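PDB 2P6W: putative glycosyltransferase (Mannosyltransferase) involved in glycosylating the PBCV-1 major capsid protein from Paramecium bursaria Chlorella virus 1, which probably transfers a sugar from a UDP-sugar donor during glycosylation of the viral major capsid protein, this chain being its manganese-binding N-terminal domain. Local coordinates for residues L106-H111 with R168-D173; Y118-G123 with K155-Y160. All coordinates share one frame; numbering follows the deposited sequence.

Contact 1 of 2, residues L106-H111 with R168-D173; sequences LYHTFH and RYIVHD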
loop_
_atom_site.group_PDB
_atom_site.type_symbol
_atom_site.label_atom_id
_atom_site.label_comp_id
_atom_site.label_asym_id
_atom_site.label_seq_id
_atom_site.Cartn_x
_atom_site.Cartn_y
_atom_site.Cartn_z
ATOM N N LEU A 106 -0.457 -8.489 -12.892
ATOM C CA LEU A 106 0.593 -8.546 -11.859
ATOM C C LEU A 106 0.478 -7.405 -10.846
ATOM O O LEU A 106 0.886 -7.571 -9.707
ATOM C CB LEU A 106 1.989 -8.514 -12.480
ATOM C CG LEU A 106 2.449 -9.700 -13.334
ATOM C CD1 LEU A 106 3.689 -9.296 -14.111
ATOM C CD2 LEU A 106 2.711 -10.959 -12.524
ATOM N N TYR A 107 -0.062 -6.256 -11.262
ATOM C CA TYR A 107 -0.217 -5.110 -10.355
ATOM C C TYR A 107 -1.562 -4.446 -10.519
ATOM O O TYR A 107 -1.976 -4.195 -11.639
ATOM C CB TYR A 107 0.831 -4.042 -10.697
ATOM C CG TYR A 107 2.225 -4.317 -10.183
ATOM C CD1 TYR A 107 2.640 -3.836 -8.936
ATOM C CD2 TYR A 107 3.135 -5.042 -10.945
ATOM C CE1 TYR A 107 3.921 -4.098 -8.449
ATOM C CE2 TYR A 107 4.405 -5.301 -10.477
ATOM C CZ TYR A 107 4.789 -4.837 -9.225
ATOM O OH TYR A 107 6.066 -5.101 -8.767
ATOM N N HIS A 108 -2.232 -4.155 -9.403
ATOM C CA HIS A 108 -3.348 -3.225 -9.397
ATOM C C HIS A 108 -2.912 -1.977 -8.641
ATOM O O HIS A 108 -2.438 -2.077 -7.500
ATOM C CB HIS A 108 -4.563 -3.847 -8.707
ATOM C CG HIS A 108 -5.212 -4.917 -9.518
ATOM N ND1 HIS A 108 -4.898 -6.249 -9.381
ATOM C CD2 HIS A 108 -6.118 -4.842 -10.514
ATOM C CE1 HIS A 108 -5.589 -6.954 -10.258
ATOM N NE2 HIS A 108 -6.353 -6.124 -10.944
ATOM N N THR A 109 -3.013 -0.820 -9.302
ATOM C CA THR A 109 -2.609 0.458 -8.727
ATOM C C THR A 109 -3.733 1.475 -8.892
ATOM O O THR A 109 -4.774 1.173 -9.499
ATOM C CB THR A 109 -1.297 0.979 -9.396
ATOM O OG1 THR A 109 -1.518 1.100 -10.813
ATOM C CG2 THR A 109 -0.161 0.005 -9.119
ATOM N N PHE A 110 -3.532 2.666 -8.343
ATOM C CA PHE A 110 -4.587 3.689 -8.258
ATOM C C PHE A 110 -4.056 5.050 -8.619
ATOM O O PHE A 110 -2.956 5.416 -8.212
ATOM C CB PHE A 110 -5.217 3.688 -6.849
ATOM C CG PHE A 110 -5.646 2.332 -6.448
ATOM C CD1 PHE A 110 -6.880 1.846 -6.865
ATOM C CD2 PHE A 110 -4.778 1.489 -5.760
ATOM C CE1 PHE A 110 -7.263 0.540 -6.578
ATOM C CE2 PHE A 110 -5.143 0.195 -5.462
ATOM C CZ PHE A 110 -6.392 -0.295 -5.876
ATOM N N HIS A 111 -4.839 5.790 -9.404
ATOM C CA HIS A 111 -4.458 7.155 -9.707
ATOM C C HIS A 111 -4.838 8.088 -8.565
ATOM O O HIS A 111 -5.468 7.667 -7.586
ATOM C CB HIS A 111 -5.030 7.621 -11.057
ATOM C CG HIS A 111 -6.506 7.877 -11.055
ATOM N ND1 HIS A 111 -7.058 9.012 -10.503
ATOM C CD2 HIS A 111 -7.537 7.183 -11.601
ATOM C CE1 HIS A 111 -8.367 8.989 -10.670
ATOM N NE2 HIS A 111 -8.682 7.897 -11.348
ATOM N N ARG A 168 -0.133 -6.072 -18.165
ATOM C CA ARG A 168 -0.182 -6.867 -16.944
ATOM C C ARG A 168 -0.348 -5.988 -15.704
ATOM O O ARG A 168 -0.002 -6.380 -14.594
ATOM C CB ARG A 168 1.042 -7.794 -16.841
ATOM C CG ARG A 168 1.220 -8.684 -18.063
ATOM C CD ARG A 168 2.159 -9.853 -17.763
ATOM N NE ARG A 168 1.615 -10.777 -16.765
ATOM C CZ ARG A 168 2.266 -11.850 -16.329
ATOM N NH1 ARG A 168 3.480 -12.100 -16.786
ATOM N NH2 ARG A 168 1.721 -12.661 -15.432
ATOM N N TYR A 169 -0.909 -4.800 -15.902
ATOM C CA TYR A 169 -1.238 -3.925 -14.772
ATOM C C TYR A 169 -2.488 -3.123 -15.075
ATOM O O TYR A 169 -2.840 -2.913 -16.248
ATOM C CB TYR A 169 -0.081 -2.970 -14.478
ATOM C CG TYR A 169 0.262 -2.032 -15.613
ATOM C CD1 TYR A 169 -0.328 -0.766 -15.706
ATOM C CD2 TYR A 169 1.168 -2.419 -16.623
ATOM C CE1 TYR A 169 0.006 0.094 -16.765
ATOM C CE2 TYR A 169 1.510 -1.553 -17.671
ATOM C CZ TYR A 169 0.905 -0.312 -17.734
ATOM O OH TYR A 169 1.220 0.538 -18.771
ATOM N N ILE A 170 -3.147 -2.662 -14.007
ATOM C CA ILE A 170 -4.307 -1.806 -14.153
ATOM C C ILE A 170 -4.150 -0.622 -13.212
ATOM O O ILE A 170 -3.731 -0.798 -12.065
ATOM C CB ILE A 170 -5.633 -2.540 -13.855
ATOM C CG1 ILE A 170 -5.806 -3.741 -14.805
ATOM C CG2 ILE A 170 -6.826 -1.596 -14.050
ATOM C CD1 ILE A 170 -7.135 -4.537 -14.591
ATOM N N VAL A 171 -4.493 0.566 -13.712
ATOM C CA VAL A 171 -4.596 1.773 -12.885
ATOM C C VAL A 171 -6.077 2.070 -12.744
ATOM O O VAL A 171 -6.754 2.341 -13.742
ATOM C CB VAL A 171 -3.849 2.989 -13.501
ATOM C CG1 VAL A 171 -3.954 4.196 -12.584
ATOM C CG2 VAL A 171 -2.372 2.658 -13.727
ATOM N N HIS A 172 -6.546 1.971 -11.506
ATOM C CA HIS A 172 -7.953 2.104 -11.148
ATOM C C HIS A 172 -8.221 3.484 -10.547
ATOM O O HIS A 172 -7.318 4.127 -10.015
ATOM C CB HIS A 172 -8.311 1.092 -10.067
ATOM C CG HIS A 172 -8.273 -0.337 -10.514
ATOM N ND1 HIS A 172 -7.186 -1.155 -10.307
ATOM C CD2 HIS A 172 -9.211 -1.102 -11.120
ATOM C CE1 HIS A 172 -7.456 -2.366 -10.762
ATOM N NE2 HIS A 172 -8.676 -2.361 -11.261
ATOM N N ASP A 173 -9.483 3.893 -10.597
ATOM C CA ASP A 173 -9.966 5.002 -9.770
ATOM C C ASP A 173 -9.646 4.680 -8.324
ATOM O O ASP A 173 -9.682 3.509 -7.928
ATOM C CB ASP A 173 -11.474 5.168 -9.914
ATOM C CG ASP A 173 -11.883 5.777 -11.262
ATOM O OD1 ASP A 173 -11.058 6.450 -11.926
ATOM O OD2 ASP A 173 -13.051 5.572 -11.649
#
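T109 and I170 meet at the middle of a parallel strand pair, where I170 O takes two donors from one residue: T109 N, 2.9 Å away and nearly along the C=O axis, and T109 OG1, which sits above the carbonyl plane at 3.2 Å. The hydroxyl reaches this acceptor because chi1 of 58° sets OG1 between the backbone N and the carbonyl carbon. Strands 107-110 and 169-172 run at 22° to each other, and the backbone bonds I170 N to Y107 O, H172 N to T109 O and H111 N to H172 O carry the pairing on either side of T109.

The dense part belongs to strand 107-110, whose residues are buried. Y107 sends its ring away from 169-172 toward helices 132-140 and 153-164, its OH bonding to E135, while H108 and F110 lie against F126 of the neighbouring strand 124-128. H172 joins those two as an aromatic cluster: its CB rests 3.6 Å from F110 CD1, with the two ring planes at 33°.

Strand 169-172 is an edge strand of the sheet, and its side chains are more accessible. At its start the R168 guanidinium lies flat against L106, CD1 standing 3.6 Å above the centre of the plane, while R168 NE bonds to N104 O. At the other end H111 NE2 donates to OD1 of the exposed D173 at 2.8 Å; OD1 lies at the edge of the imidazole, and NE2 meets it on its anti side, the carboxylate plane standing nearly perpendicular to the ring. Since H111 ND1 pairs with A113 N, both ring nitrogens are engaged, which fixes the rotation of the imidazole. ND1 facing a backbone N-H and NE2 giving its proton to D173 are consistent with a neutral ring protonated at NE2.

Contact 2 of 2, residues Y118-G123 with K155-Y160; sequences YPINTG and KTVYEY
Segment 118-123 has no regular secondary structure and passes one side of helix 153-164, the backbones coming nearest at I120 and Y158, with CA atoms 7.2 Å apart; the helix widens into a pi-type turn at 157-160. Y118, P119 and I120 bridge the gap. A chi1 of -161° sets Y118 CG anti to the backbone N, and the end of the ring comes up to the helix, where OH donates to E159 OE2 at 2.6 Å. The carboxylate is nearly coplanar with the ring, 21° apart, and receives the hydroxyl on its anti side. The same OH lies over the helix backbone, 3.2 Å from K155 CA.

P119 lays CB over one face of the Y158 ring in a CH-pi contact, 3.8 Å from the centroid, and CG also meets that ring near CE2. Deeper in, I120 CD1 touches both Y158 CB and V157 CG1, 3.8 Å from each. Farther along the loop, N121 OD1 accepts from G123 N, closing an Asx turn, and T122 OG1 bonds to E153. G123 then pairs through its backbone with D80, a manganese ligand, so the end of the loop, beyond the residues that pack on the helix, reaches the DxD metal site characteristic of many GT-A glycosyltransferases.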
loop_
_atom_site.group_PDB
_atom_site.type_symbol
_atom_site.label_atom_id
_atom_site.label_comp_id
_atom_site.label_asym_id
_atom_site.label_seq_id
_atom_site.Cartn_x
_atom_site.Cartn_y
_atom_site.Cartn_z
ATOM N N TYR A 118 1.188 12.808 -9.290
ATOM C CA TYR A 118 1.814 11.701 -10.031
ATOM C C TYR A 118 0.734 10.760 -10.615
ATOM O O TYR A 118 -0.394 10.687 -10.086
ATOM C CB TYR A 118 2.798 10.955 -9.107
ATOM C CG TYR A 118 3.803 10.138 -9.898
ATOM C CD1 TYR A 118 4.805 10.771 -10.641
ATOM C CD2 TYR A 118 3.726 8.751 -9.947
ATOM C CE1 TYR A 118 5.711 10.039 -11.393
ATOM C CE2 TYR A 118 4.639 8.008 -10.689
ATOM C CZ TYR A 118 5.624 8.664 -11.415
ATOM O OH TYR A 118 6.507 7.943 -12.185
ATOM N N PRO A 119 1.026 10.087 -11.759
ATOM C CA PRO A 119 -0.037 9.239 -12.322
ATOM C C PRO A 119 -0.571 8.091 -11.456
ATOM O O PRO A 119 -1.705 7.658 -11.673
ATOM C CB PRO A 119 0.587 8.676 -13.600
ATOM C CG PRO A 119 1.619 9.692 -13.980
ATOM C CD PRO A 119 2.200 10.168 -12.656
ATOM N N ILE A 120 0.232 7.599 -10.512
ATOM C CA ILE A 120 -0.261 6.598 -9.557
ATOM C C ILE A 120 0.164 6.975 -8.144
ATOM O O ILE A 120 1.183 7.663 -7.942
ATOM C CB ILE A 120 0.196 5.135 -9.897
ATOM C CG1 ILE A 120 1.733 5.015 -9.915
ATOM C CG2 ILE A 120 -0.371 4.696 -11.229
ATOM C CD1 ILE A 120 2.263 3.574 -10.042
ATOM N N ASN A 121 -0.620 6.512 -7.168
ATOM C CA ASN A 121 -0.232 6.651 -5.773
ATOM C C ASN A 121 -0.109 5.256 -5.174
ATOM O O ASN A 121 -1.110 4.535 -5.075
ATOM C CB ASN A 121 -1.281 7.481 -5.037
ATOM C CG ASN A 121 -0.955 7.662 -3.582
ATOM O OD1 ASN A 121 -0.878 6.690 -2.818
ATOM N ND2 ASN A 121 -0.825 8.921 -3.161
ATOM N N THR A 122 1.116 4.881 -4.784
ATOM C CA THR A 122 1.384 3.502 -4.370
ATOM C C THR A 122 1.268 3.290 -2.860
ATOM O O THR A 122 1.775 2.299 -2.331
ATOM C CB THR A 122 2.763 3.008 -4.871
ATOM O OG1 THR A 122 3.775 3.941 -4.477
ATOM C CG2 THR A 122 2.762 2.822 -6.408
ATOM N N GLY A 123 0.548 4.193 -2.186
ATOM C CA GLY A 123 0.231 4.026 -0.763
ATOM C C GLY A 123 -0.641 2.794 -0.537
ATOM O O GLY A 123 -0.704 2.250 0.572
ATOM N N LYS A 155 7.631 6.137 -8.598
ATOM C CA LYS A 155 8.152 6.408 -9.925
ATOM C C LYS A 155 8.739 5.142 -10.559
ATOM O O LYS A 155 8.617 4.916 -11.765
ATOM C CB LYS A 155 9.218 7.512 -9.847
ATOM C CG LYS A 155 9.979 7.694 -11.160
ATOM C CD LYS A 155 10.560 9.105 -11.342
ATOM C CE LYS A 155 11.471 9.524 -10.200
ATOM N NZ LYS A 155 11.965 10.919 -10.500
ATOM N N THR A 156 9.356 4.297 -9.731
ATOM C CA THR A 156 9.991 3.087 -10.254
ATOM C C THR A 156 8.936 2.121 -10.782
ATOM O O THR A 156 9.088 1.533 -11.858
ATOM C CB THR A 156 10.855 2.419 -9.187
ATOM O OG1 THR A 156 11.771 3.405 -8.678
ATOM C CG2 THR A 156 11.609 1.216 -9.786
ATOM N N VAL A 157 7.867 1.939 -10.020
ATOM C CA VAL A 157 6.770 1.119 -10.505
ATOM C C VAL A 157 6.207 1.677 -11.816
ATOM O O VAL A 157 6.075 0.952 -12.804
ATOM C CB VAL A 157 5.664 0.971 -9.419
ATOM C CG1 VAL A 157 4.385 0.369 -10.022
ATOM C CG2 VAL A 157 6.156 0.087 -8.302
ATOM N N TYR A 158 5.867 2.957 -11.838
ATOM C CA TYR A 158 5.218 3.514 -13.015
ATOM C C TYR A 158 6.110 3.597 -14.272
ATOM O O TYR A 158 5.642 3.328 -15.406
ATOM C CB TYR A 158 4.597 4.872 -12.684
ATOM C CG TYR A 158 3.652 5.360 -13.749
ATOM C CD1 TYR A 158 2.411 4.752 -13.939
ATOM C CD2 TYR A 158 4.008 6.431 -14.586
ATOM C CE1 TYR A 158 1.534 5.213 -14.920
ATOM C CE2 TYR A 158 3.133 6.896 -15.563
ATOM C CZ TYR A 158 1.916 6.277 -15.731
ATOM O OH TYR A 158 1.042 6.727 -16.694
ATOM N N GLU A 159 7.366 3.985 -14.073
ATOM C CA GLU A 159 8.275 4.299 -15.184
ATOM C C GLU A 159 9.325 3.240 -15.507
ATOM O O GLU A 159 9.908 3.266 -16.621
ATOM C CB GLU A 159 8.962 5.633 -14.938
ATOM C CG GLU A 159 7.992 6.825 -14.893
ATOM C CD GLU A 159 8.695 8.149 -14.683
ATOM O OE1 GLU A 159 9.807 8.322 -15.232
ATOM O OE2 GLU A 159 8.145 9.011 -13.954
ATOM N N TYR A 160 9.600 2.345 -14.554
ATOM C CA TYR A 160 10.522 1.241 -14.804
ATOM C C TYR A 160 9.753 -0.073 -15.004
ATOM O O TYR A 160 9.963 -0.781 -15.992
ATOM C CB TYR A 160 11.546 1.096 -13.672
ATOM C CG TYR A 160 12.678 0.167 -14.010
ATOM C CD1 TYR A 160 13.847 0.657 -14.580
ATOM C CD2 TYR A 160 12.576 -1.202 -13.768
ATOM C CE1 TYR A 160 14.881 -0.195 -14.908
ATOM C CE2 TYR A 160 13.606 -2.064 -14.089
ATOM C CZ TYR A 160 14.754 -1.560 -14.655
ATOM O OH TYR A 160 15.794 -2.408 -14.984
#

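Contact 2 is nested in the chain loop that contact 1 closes, and their centres are 10 Å apart. Strand 107-110 leads into the loop holding 118-123, while helix 153-164 precedes strand 169-172, so each side of contact 2 is joined in the chain to one strand of contact 1. The two also touch directly: F110 O and N121 N, at 2.8 Å, probably form a hydrogen bond, and V171 CG2 packs on I120 CG2 at 3.8 Å. Both lie some way from the manganese bound by D80, D82 and H195, the side chains of F110 and Y118 each being about 12 Å from the metal. The V157 side chain is about 7 Å from that of R59, a UDP-glucose-binding residue, although that ligand is absent here.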